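PDB 4PBQ: putative TRAP PERIPLASMIC SOLUTE BINDING PROTEIN from Haemophilus influenzae, which binds L-gulonate in the crystal and probably delivers such sugar acids to a TRAP transporter as its periplasmic solute-binding component. Local coordinates for residues 141-146 and 229-234; 145-150 and 206-211; 224-229 and 285-290. One frame throughout, in Å; residues are numbered along the deposited sequence.

Interaction 1 of 3, residues 141-146 and 229-234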
loop_
_atom_site.group_PDB
_atom_site.type_symbol
_atom_site.label_atom_id
_atom_site.label_comp_id
_atom_site.label_asym_id
_atom_site.label_seq_id
_atom_site.Cartn_x
_atom_site.Cartn_y
_atom_site.Cartn_z
ATOM N N TYR A 141 3.631 9.909 2.861
ATOM C CA TYR A 141 3.744 8.680 2.096
ATOM C C TYR A 141 4.754 7.746 2.755
ATOM O O TYR A 141 5.976 8.039 2.778
ATOM C CB TYR A 141 4.278 8.995 0.708
ATOM C CG TYR A 141 3.324 9.678 -0.241
ATOM C CD1 TYR A 141 2.330 8.964 -0.909
ATOM C CD2 TYR A 141 3.459 11.032 -0.508
ATOM C CE1 TYR A 141 1.480 9.602 -1.797
ATOM C CE2 TYR A 141 2.630 11.680 -1.411
ATOM C CZ TYR A 141 1.653 10.957 -2.058
ATOM O OH TYR A 141 0.821 11.597 -2.942
ATOM N N GLY A 142 4.250 6.649 3.302
ATOM C CA GLY A 142 5.080 5.592 3.836
ATOM C C GLY A 142 5.107 4.390 2.914
ATOM O O GLY A 142 4.486 4.385 1.853
HETATM N N MSE A 143 5.778 3.340 3.361
HETATM C CA MSE A 143 6.004 2.151 2.551
HETATM C C MSE A 143 5.295 0.920 3.102
HETATM O O MSE A 143 5.400 0.582 4.281
HETATM C CB MSE A 143 7.526 1.896 2.452
HETATM C CG MSE A 143 7.911 0.536 1.941
HETATM SE SE MSE A 143 9.838 0.214 1.836
HETATM C CE MSE A 143 9.834 -1.691 2.052
ATOM N N ASN A 144 4.530 0.256 2.232
ATOM C CA ASN A 144 4.151 -1.117 2.481
ATOM C C ASN A 144 5.058 -2.045 1.662
ATOM O O ASN A 144 5.531 -3.057 2.159
ATOM C CB ASN A 144 2.660 -1.329 2.197
ATOM C CG ASN A 144 1.792 -0.756 3.287
ATOM O OD1 ASN A 144 2.214 -0.696 4.428
ATOM N ND2 ASN A 144 0.594 -0.324 2.946
ATOM N N GLY A 145 5.320 -1.672 0.403
ATOM C CA GLY A 145 6.387 -2.289 -0.349
ATOM C C GLY A 145 5.985 -2.837 -1.704
ATOM O O GLY A 145 4.807 -2.756 -2.108
ATOM N N PHE A 146 6.973 -3.377 -2.408
ATOM C CA PHE A 146 6.667 -4.090 -3.643
ATOM C C PHE A 146 5.851 -5.319 -3.377
ATOM O O PHE A 146 6.089 -6.056 -2.426
ATOM C CB PHE A 146 7.936 -4.458 -4.368
ATOM C CG PHE A 146 8.604 -3.288 -5.034
ATOM C CD1 PHE A 146 8.204 -2.863 -6.292
ATOM C CD2 PHE A 146 9.620 -2.614 -4.393
ATOM C CE1 PHE A 146 8.818 -1.789 -6.903
ATOM C CE2 PHE A 146 10.251 -1.527 -4.986
ATOM C CZ PHE A 146 9.860 -1.106 -6.238
ATOM N N HIS A 229 5.704 -6.642 -9.021
ATOM C CA HIS A 229 4.980 -6.033 -10.137
ATOM C C HIS A 229 4.457 -4.619 -9.885
ATOM O O HIS A 229 4.324 -3.830 -10.812
ATOM C CB HIS A 229 3.842 -6.957 -10.571
ATOM C CG HIS A 229 2.961 -7.421 -9.447
ATOM N ND1 HIS A 229 3.305 -8.460 -8.611
ATOM C CD2 HIS A 229 1.757 -6.976 -9.015
ATOM C CE1 HIS A 229 2.352 -8.634 -7.707
ATOM N NE2 HIS A 229 1.391 -7.754 -7.943
ATOM N N ILE A 230 4.154 -4.315 -8.618
ATOM C CA ILE A 230 3.470 -3.087 -8.218
ATOM C C ILE A 230 4.058 -2.659 -6.869
ATOM O O ILE A 230 4.375 -3.534 -6.039
ATOM C CB ILE A 230 1.942 -3.303 -8.105
ATOM C CG1 ILE A 230 1.304 -3.371 -9.506
ATOM C CG2 ILE A 230 1.273 -2.220 -7.211
ATOM C CD1 ILE A 230 -0.203 -3.694 -9.517
ATOM N N PHE A 231 4.249 -1.354 -6.671
ATOM C CA PHE A 231 4.724 -0.831 -5.382
ATOM C C PHE A 231 3.549 -0.225 -4.639
ATOM O O PHE A 231 2.858 0.626 -5.173
ATOM C CB PHE A 231 5.797 0.255 -5.545
ATOM C CG PHE A 231 6.316 0.759 -4.214
ATOM C CD1 PHE A 231 7.360 0.109 -3.559
ATOM C CD2 PHE A 231 5.695 1.813 -3.576
ATOM C CE1 PHE A 231 7.800 0.559 -2.298
ATOM C CE2 PHE A 231 6.137 2.263 -2.319
ATOM C CZ PHE A 231 7.176 1.624 -1.689
ATOM N N SER A 232 3.336 -0.637 -3.391
ATOM C CA SER A 232 2.224 -0.133 -2.590
ATOM C C SER A 232 2.691 0.809 -1.477
ATOM O O SER A 232 3.334 0.370 -0.522
ATOM C CB SER A 232 1.491 -1.309 -1.981
ATOM O OG SER A 232 0.621 -1.938 -2.907
ATOM N N PRO A 233 2.359 2.092 -1.589
ATOM C CA PRO A 233 2.595 3.021 -0.475
ATOM C C PRO A 233 1.508 2.891 0.576
ATOM O O PRO A 233 0.394 2.478 0.258
ATOM C CB PRO A 233 2.470 4.386 -1.124
ATOM C CG PRO A 233 2.085 4.170 -2.516
ATOM C CD PRO A 233 1.678 2.767 -2.701
ATOM N N GLY A 234 1.846 3.251 1.807
ATOM C CA GLY A 234 0.872 3.392 2.878
ATOM C C GLY A 234 0.741 4.869 3.236
ATOM O O GLY A 234 1.698 5.502 3.702
HETATM O O HOH W 1 -0.784 -0.061 0.383
#
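Phe231 and Phe146 meet across an antiparallel strand pair interrupted by a classic beta bulge, in the mixed sheet of this family 7 solute-binding protein. The long strand 136-151 runs beside strand 231-239 here, and the two rings share one face of the sheet. They form a T-shaped pair with planes 77° apart, the edge of Phe231 pointing at the face of Phe146. With CG anti to the backbone N (chi1 -178°), the Phe231 ring is carried so that CD1 lies over the middle of the Phe146 ring; Phe231 CB, placed by the backbone, adds a CH-pi contact 4.2 Å from the centroid of the Phe146 ring. At the far end of its own ring, Phe231 CZ touches CG of Met143, which is selenomethionine here and whose extended chain leads on to helix 248-281.

Gly234 pairs with Gly142 through two backbone bonds, Gly142 N to Gly234 O at 2.8 Å and Gly234 N to Gly142 O at 2.9 Å. Between the glycines and the rings lies the bulge: Ser232 O accepts from Asn144 N and Gly145 N together, both at 3.0 Å, while Ser232 N returns a bond to Gly145 O. Ser232 OG turns to Glu104 and Arg147, both of the gulonate pocket. Near the glycine pair, a water joins the strands, accepting from Asn144 ND2 at 2.9 Å and donating to Pro233 O at 2.8 Å.

Interaction 2 of 3, residues 145-150 and 206-211. With 2UF (L-gulonate), chain D.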
loop_
_atom_site.group_PDB
_atom_site.type_symbol
_atom_site.label_atom_id
_atom_site.label_comp_id
_atom_site.label_asym_id
_atom_site.label_seq_id
_atom_site.Cartn_x
_atom_site.Cartn_y
_atom_site.Cartn_z
ATOM N N GLY A 145 5.320 -1.672 0.403
ATOM C CA GLY A 145 6.387 -2.289 -0.349
ATOM C C GLY A 145 5.985 -2.837 -1.704
ATOM O O GLY A 145 4.807 -2.756 -2.108
ATOM N N PHE A 146 6.973 -3.377 -2.408
ATOM C CA PHE A 146 6.667 -4.090 -3.643
ATOM C C PHE A 146 5.851 -5.319 -3.377
ATOM O O PHE A 146 6.089 -6.056 -2.426
ATOM C CB PHE A 146 7.936 -4.458 -4.368
ATOM C CG PHE A 146 8.604 -3.288 -5.034
ATOM C CD1 PHE A 146 8.204 -2.863 -6.292
ATOM C CD2 PHE A 146 9.620 -2.614 -4.393
ATOM C CE1 PHE A 146 8.818 -1.789 -6.903
ATOM C CE2 PHE A 146 10.251 -1.527 -4.986
ATOM C CZ PHE A 146 9.860 -1.106 -6.238
ATOM N N ARG A 147 4.920 -5.588 -4.287
ATOM C CA ARG A 147 4.053 -6.732 -4.130
ATOM C C ARG A 147 4.616 -7.987 -4.813
ATOM O O ARG A 147 5.170 -7.921 -5.911
ATOM C CB ARG A 147 2.659 -6.396 -4.684
ATOM C CG ARG A 147 2.035 -5.188 -3.992
ATOM C CD ARG A 147 0.755 -4.781 -4.589
ATOM N NE ARG A 147 -0.408 -5.577 -4.198
ATOM C CZ ARG A 147 -1.185 -5.317 -3.158
ATOM N NH1 ARG A 147 -0.935 -4.266 -2.382
ATOM N NH2 ARG A 147 -2.226 -6.077 -2.915
ATOM N N VAL A 148 4.469 -9.111 -4.127
ATOM C CA VAL A 148 4.890 -10.419 -4.634
ATOM C C VAL A 148 3.668 -11.345 -4.667
ATOM O O VAL A 148 2.653 -11.080 -4.018
ATOM C CB VAL A 148 6.063 -11.025 -3.830
ATOM C CG1 VAL A 148 7.238 -10.086 -3.855
ATOM C CG2 VAL A 148 5.664 -11.345 -2.392
ATOM N N ILE A 149 3.747 -12.403 -5.462
ATOM C CA ILE A 149 2.638 -13.352 -5.581
ATOM C C ILE A 149 2.838 -14.568 -4.688
ATOM O O ILE A 149 3.859 -15.240 -4.757
ATOM C CB ILE A 149 2.505 -13.839 -7.041
ATOM C CG1 ILE A 149 2.227 -12.647 -7.964
ATOM C CG2 ILE A 149 1.393 -14.878 -7.149
ATOM C CD1 ILE A 149 2.329 -12.988 -9.455
ATOM N N SER A 150 1.881 -14.827 -3.809
ATOM C CA SER A 150 1.881 -16.052 -3.050
ATOM C C SER A 150 0.907 -17.030 -3.715
ATOM O O SER A 150 -0.089 -16.619 -4.292
ATOM C CB SER A 150 1.517 -15.816 -1.592
ATOM O OG SER A 150 0.187 -15.404 -1.410
ATOM N N GLU A 206 -1.669 -11.538 -3.792
ATOM C CA GLU A 206 -0.436 -10.768 -3.978
ATOM C C GLU A 206 -0.403 -9.581 -3.020
ATOM O O GLU A 206 -1.415 -8.936 -2.786
ATOM C CB GLU A 206 -0.227 -10.374 -5.448
ATOM C CG GLU A 206 -1.419 -9.758 -6.151
ATOM C CD GLU A 206 -1.629 -8.302 -5.786
ATOM O OE1 GLU A 206 -0.718 -7.482 -6.064
ATOM O OE2 GLU A 206 -2.705 -7.984 -5.210
ATOM N N ASN A 207 0.773 -9.318 -2.464
ATOM C CA ASN A 207 0.938 -8.320 -1.414
ATOM C C ASN A 207 2.423 -8.257 -1.100
ATOM O O ASN A 207 3.189 -9.118 -1.540
ATOM C CB ASN A 207 0.105 -8.696 -0.161
ATOM C CG ASN A 207 -1.145 -7.811 0.016
ATOM O OD1 ASN A 207 -1.059 -6.587 0.085
ATOM N ND2 ASN A 207 -2.297 -8.443 0.095
ATOM N N PRO A 208 2.846 -7.238 -0.354
ATOM C CA PRO A 208 4.262 -7.166 0.009
ATOM C C PRO A 208 4.679 -8.308 0.925
ATOM O O PRO A 208 3.835 -8.884 1.633
ATOM C CB PRO A 208 4.384 -5.794 0.704
ATOM C CG PRO A 208 3.199 -5.008 0.201
ATOM C CD PRO A 208 2.108 -6.030 0.031
ATOM N N TYR A 209 5.979 -8.605 0.940
ATOM C CA TYR A 209 6.537 -9.632 1.827
ATOM C C TYR A 209 6.074 -9.477 3.279
ATOM O O TYR A 209 5.715 -10.465 3.914
ATOM C CB TYR A 209 8.076 -9.622 1.794
ATOM C CG TYR A 209 8.682 -10.453 0.694
ATOM C CD1 TYR A 209 8.602 -11.834 0.707
ATOM C CD2 TYR A 209 9.370 -9.852 -0.343
ATOM C CE1 TYR A 209 9.195 -12.600 -0.305
ATOM C CE2 TYR A 209 9.926 -10.596 -1.351
ATOM C CZ TYR A 209 9.850 -11.965 -1.323
ATOM O OH TYR A 209 10.442 -12.683 -2.354
HETATM N N MSE A 210 6.118 -8.257 3.827
HETATM C CA MSE A 210 5.823 -8.115 5.245
HETATM C C MSE A 210 4.390 -8.474 5.557
HETATM O O MSE A 210 4.140 -9.136 6.565
HETATM C CB MSE A 210 6.166 -6.726 5.792
HETATM C CG MSE A 210 7.648 -6.428 5.701
HETATM SE SE MSE A 210 8.144 -4.766 6.586
HETATM C CE MSE A 210 7.487 -3.517 5.268
ATOM N N LEU A 211 3.449 -8.099 4.692
ATOM C CA LEU A 211 2.072 -8.526 4.876
ATOM C C LEU A 211 1.932 -10.060 4.854
ATOM O O LEU A 211 1.235 -10.652 5.678
ATOM C CB LEU A 211 1.188 -7.875 3.799
ATOM C CG LEU A 211 -0.333 -8.039 3.818
ATOM C CD1 LEU A 211 -0.836 -9.443 3.466
ATOM C CD2 LEU A 211 -0.867 -7.591 5.126
HETATM O O6A 2UF D . -5.882 -5.504 0.569
HETATM C C6 2UF D . -4.802 -5.399 -0.028
HETATM O O6B 2UF D . -4.246 -6.296 -0.680
HETATM C C5 2UF D . -4.068 -4.047 0.101
HETATM O O5 2UF D . -2.682 -4.277 -0.025
HETATM C C4 2UF D . -4.535 -3.060 -0.992
HETATM O O4 2UF D . -5.918 -2.729 -0.790
HETATM C C3 2UF D . -3.655 -1.792 -0.963
HETATM O O3 2UF D . -3.536 -1.219 0.385
HETATM C C2 2UF D . -4.202 -0.708 -1.907
HETATM O O2 2UF D . -3.142 0.220 -2.042
HETATM C C1 2UF D . -4.511 -1.274 -3.327
HETATM O O1 2UF D . -4.854 -0.162 -4.169
HETATM O O HOH W 2 7.886 -6.874 -0.586
#
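Strands 145-150 and 206-208 run antiparallel, their short axes 141° apart, and Val148 and Asn207 form a hydrogen-bonded pair, Val148 N reaching Asn207 O at 2.9 Å and Asn207 N reaching Val148 O at 3.0 Å. On this frame stands Arg147, a residue of the ligand pocket. A bend at chi3 (79°) swings its guanidinium across to Glu206, which it grips side-on in a salt bridge: NE of Arg147 meets OE1 of Glu206 at 2.7 Å and NH2 meets OE2 of Glu206 at 3.0 Å. Both oxygens lie close to the guanidinium plane, though the carboxylate is itself turned 31° from that plane. His229 also bonds to Glu206 OE1, so the acid that positions the arginine is itself held by a second partner.

The bound L-gulonate occupies another part of the guanidinium edge. Arg147 NH1 donates to O5 of the ligand at 2.9 Å, and NH2 to its carboxylate oxygen O6B at 3.0 Å. Asn207 reads the same two atoms with its amide: OD1 accepts from the O5 hydroxyl at 2.8 Å and ND2 donates to O6B. That amide oxygen lies over one face of the guanidinium. Arg147 and Asn207 thus hold one end of the sugar acid, its carboxylate and the adjoining hydroxyl; Arg167 and Asn171 are among its further partners.

Away from the ligand, Val148 CG2 sits over the centre of the Tyr209 ring, 4.2 Å from its centroid. Tyr209 begins helix 209-214 just after Pro208, the N-cap residue, and its ring also packs on helix 248-281 and strand 223-225, whereas Glu206 rests against helix 172-180.

Interaction 3 of 3, residues 224-229 and 285-290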
loop_
_atom_site.group_PDB
_atom_site.type_symbol
_atom_site.label_atom_id
_atom_site.label_comp_id
_atom_site.label_asym_id
_atom_site.label_seq_id
_atom_site.Cartn_x
_atom_site.Cartn_y
_atom_site.Cartn_z
ATOM N N ILE A 224 6.194 -18.419 -3.052
ATOM C CA ILE A 224 6.219 -16.967 -3.130
ATOM C C ILE A 224 7.065 -16.599 -4.314
ATOM O O ILE A 224 8.237 -16.966 -4.410
ATOM C CB ILE A 224 6.760 -16.321 -1.832
ATOM C CG1 ILE A 224 5.878 -16.709 -0.649
ATOM C CG2 ILE A 224 6.807 -14.812 -1.981
ATOM C CD1 ILE A 224 6.389 -16.235 0.701
ATOM N N ILE A 225 6.448 -15.918 -5.256
ATOM C CA ILE A 225 7.111 -15.563 -6.491
ATOM C C ILE A 225 7.427 -14.063 -6.491
ATOM O O ILE A 225 6.515 -13.218 -6.438
ATOM C CB ILE A 225 6.232 -15.961 -7.681
ATOM C CG1 ILE A 225 5.911 -17.477 -7.630
ATOM C CG2 ILE A 225 6.913 -15.575 -8.976
ATOM C CD1 ILE A 225 4.598 -17.869 -6.872
ATOM N N GLN A 226 8.717 -13.740 -6.555
ATOM C CA GLN A 226 9.181 -12.366 -6.378
ATOM C C GLN A 226 9.004 -11.480 -7.607
ATOM O O GLN A 226 9.957 -10.969 -8.184
ATOM C CB GLN A 226 10.627 -12.358 -5.940
ATOM C CG GLN A 226 11.095 -11.057 -5.379
ATOM C CD GLN A 226 12.521 -11.174 -4.894
ATOM O OE1 GLN A 226 13.456 -10.689 -5.542
ATOM N NE2 GLN A 226 12.703 -11.865 -3.771
ATOM N N SER A 227 7.756 -11.287 -7.976
ATOM C CA SER A 227 7.403 -10.496 -9.142
ATOM C C SER A 227 7.691 -9.007 -8.992
ATOM O O SER A 227 8.152 -8.367 -9.927
ATOM C CB SER A 227 5.932 -10.724 -9.478
ATOM O OG SER A 227 5.084 -10.575 -8.344
ATOM N N ASN A 228 7.437 -8.458 -7.807
ATOM C CA ASN A 228 7.593 -7.030 -7.557
ATOM C C ASN A 228 6.913 -6.216 -8.659
ATOM O O ASN A 228 7.478 -5.253 -9.179
ATOM C CB ASN A 228 9.062 -6.648 -7.412
ATOM C CG ASN A 228 9.717 -7.301 -6.207
ATOM O OD1 ASN A 228 9.032 -7.664 -5.266
ATOM N ND2 ASN A 228 11.040 -7.428 -6.222
ATOM N N HIS A 229 5.704 -6.642 -9.021
ATOM C CA HIS A 229 4.980 -6.033 -10.137
ATOM C C HIS A 229 4.457 -4.619 -9.885
ATOM O O HIS A 229 4.324 -3.830 -10.812
ATOM C CB HIS A 229 3.842 -6.957 -10.571
ATOM C CG HIS A 229 2.961 -7.421 -9.447
ATOM N ND1 HIS A 229 3.305 -8.460 -8.611
ATOM C CD2 HIS A 229 1.757 -6.976 -9.015
ATOM C CE1 HIS A 229 2.352 -8.634 -7.707
ATOM N NE2 HIS A 229 1.391 -7.754 -7.943
ATOM N N ASN A 285 8.683 -22.041 3.088
ATOM C CA ASN A 285 8.209 -21.472 1.816
ATOM C C ASN A 285 9.278 -21.575 0.742
ATOM O O ASN A 285 10.464 -21.538 1.043
ATOM C CB ASN A 285 7.780 -20.013 1.967
ATOM C CG ASN A 285 6.625 -19.843 2.921
ATOM O OD1 ASN A 285 6.822 -19.594 4.117
ATOM N ND2 ASN A 285 5.409 -19.984 2.408
ATOM N N GLU A 286 8.850 -21.718 -0.507
ATOM C CA GLU A 286 9.771 -21.710 -1.642
ATOM C C GLU A 286 9.670 -20.385 -2.368
ATOM O O GLU A 286 8.625 -20.047 -2.941
ATOM C CB GLU A 286 9.459 -22.866 -2.571
ATOM C CG GLU A 286 9.344 -24.165 -1.829
ATOM C CD GLU A 286 10.084 -25.286 -2.512
ATOM O OE1 GLU A 286 10.169 -25.257 -3.766
ATOM O OE2 GLU A 286 10.572 -26.187 -1.787
ATOM N N ILE A 287 10.757 -19.625 -2.325
ATOM C CA ILE A 287 10.799 -18.312 -2.940
ATOM C C ILE A 287 11.364 -18.462 -4.346
ATOM O O ILE A 287 12.461 -18.970 -4.539
ATOM C CB ILE A 287 11.663 -17.332 -2.124
ATOM C CG1 ILE A 287 10.960 -16.986 -0.798
ATOM C CG2 ILE A 287 11.863 -16.050 -2.883
ATOM C CD1 ILE A 287 11.600 -15.831 -0.036
ATOM N N ILE A 288 10.580 -18.067 -5.332
ATOM C CA ILE A 288 11.015 -18.130 -6.717
ATOM C C ILE A 288 11.397 -16.721 -7.166
ATOM O O ILE A 288 10.585 -15.788 -7.086
ATOM C CB ILE A 288 9.886 -18.735 -7.583
ATOM C CG1 ILE A 288 9.681 -20.206 -7.170
ATOM C CG2 ILE A 288 10.196 -18.604 -9.066
ATOM C CD1 ILE A 288 8.461 -20.876 -7.766
ATOM N N VAL A 289 12.649 -16.535 -7.564
ATOM C CA VAL A 289 13.035 -15.271 -8.193
ATOM C C VAL A 289 12.859 -15.434 -9.704
ATOM O O VAL A 289 13.460 -16.320 -10.297
ATOM C CB VAL A 289 14.475 -14.894 -7.867
ATOM C CG1 VAL A 289 14.817 -13.535 -8.477
ATOM C CG2 VAL A 289 14.679 -14.874 -6.348
ATOM N N PRO A 290 12.001 -14.606 -10.328
ATOM C CA PRO A 290 11.727 -14.837 -11.749
ATOM C C PRO A 290 12.985 -14.741 -12.595
ATOM O O PRO A 290 13.863 -13.926 -12.315
ATOM C CB PRO A 290 10.750 -13.709 -12.113
ATOM C CG PRO A 290 10.075 -13.383 -10.833
ATOM C CD PRO A 290 11.118 -13.566 -9.762
#
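An inverse gamma turn centred on Gln226 follows directly on the parallel pairing of Ile224 and Ile225 with Ile287 and Ile288, and Gln226 N still bonds to the partner strand. This short parallel ladder adds strand 286-288 to strand 223-225 at one margin of the mixed sheet in the solute-binding fold. Its three backbone bonds zigzag in the parallel manner: Ile224 N to Glu286 O at 2.9 Å, Ile288 N to Ile224 O at 2.7 Å, and Gln226 N to Ile288 O at 2.8 Å. The last is almost straight, 178° at the hydrogen.

The isoleucines alternate between the two faces. Ile224 and Ile287 share the face covered by Tyr209 of helix 209-214, and Ile224 reaches on to Leu280 of helix 248-281. Ile225 and Ile288 project together from the other face, side by side, with CG1 of Ile225 against CB of Ile288 at 4.2 Å. In Ile225 the CG1 branch is anti to the carbonyl carbon (chi1 -57°) and CG2 anti to the backbone N; the first branch therefore meets Ile288, while CG2 brushes Pro290 CG at 4.3 Å.

The turn itself is closed within its own segment by Ser227 N bonding to Ile225 O. Pro290 packs its ring against the backbone of the turn, with CD 3.3 Å from Gln226 O.

How the interactions relate
Strand 136-151 is the common beam: interactions 1 and 2 share its Gly145 and Phe146, and interaction 3 joins it through the bond from Ile225 N to Ile149 O. Interactions 1 and 2 are both buried, the first nearer the chain's centre, whereas interaction 3 lies at a partly exposed margin. Chemistry follows place. Aromatic rings and a bulge mark the first, charge and ligand recognition the second, aliphatic pairing the third. His229, common to segments 229-234 and 224-229, ties both to interaction 2. The two antiparallel contacts border the gulonate site, while in interaction 3 the side chain of Ser227 lies about 13 Å from the ligand.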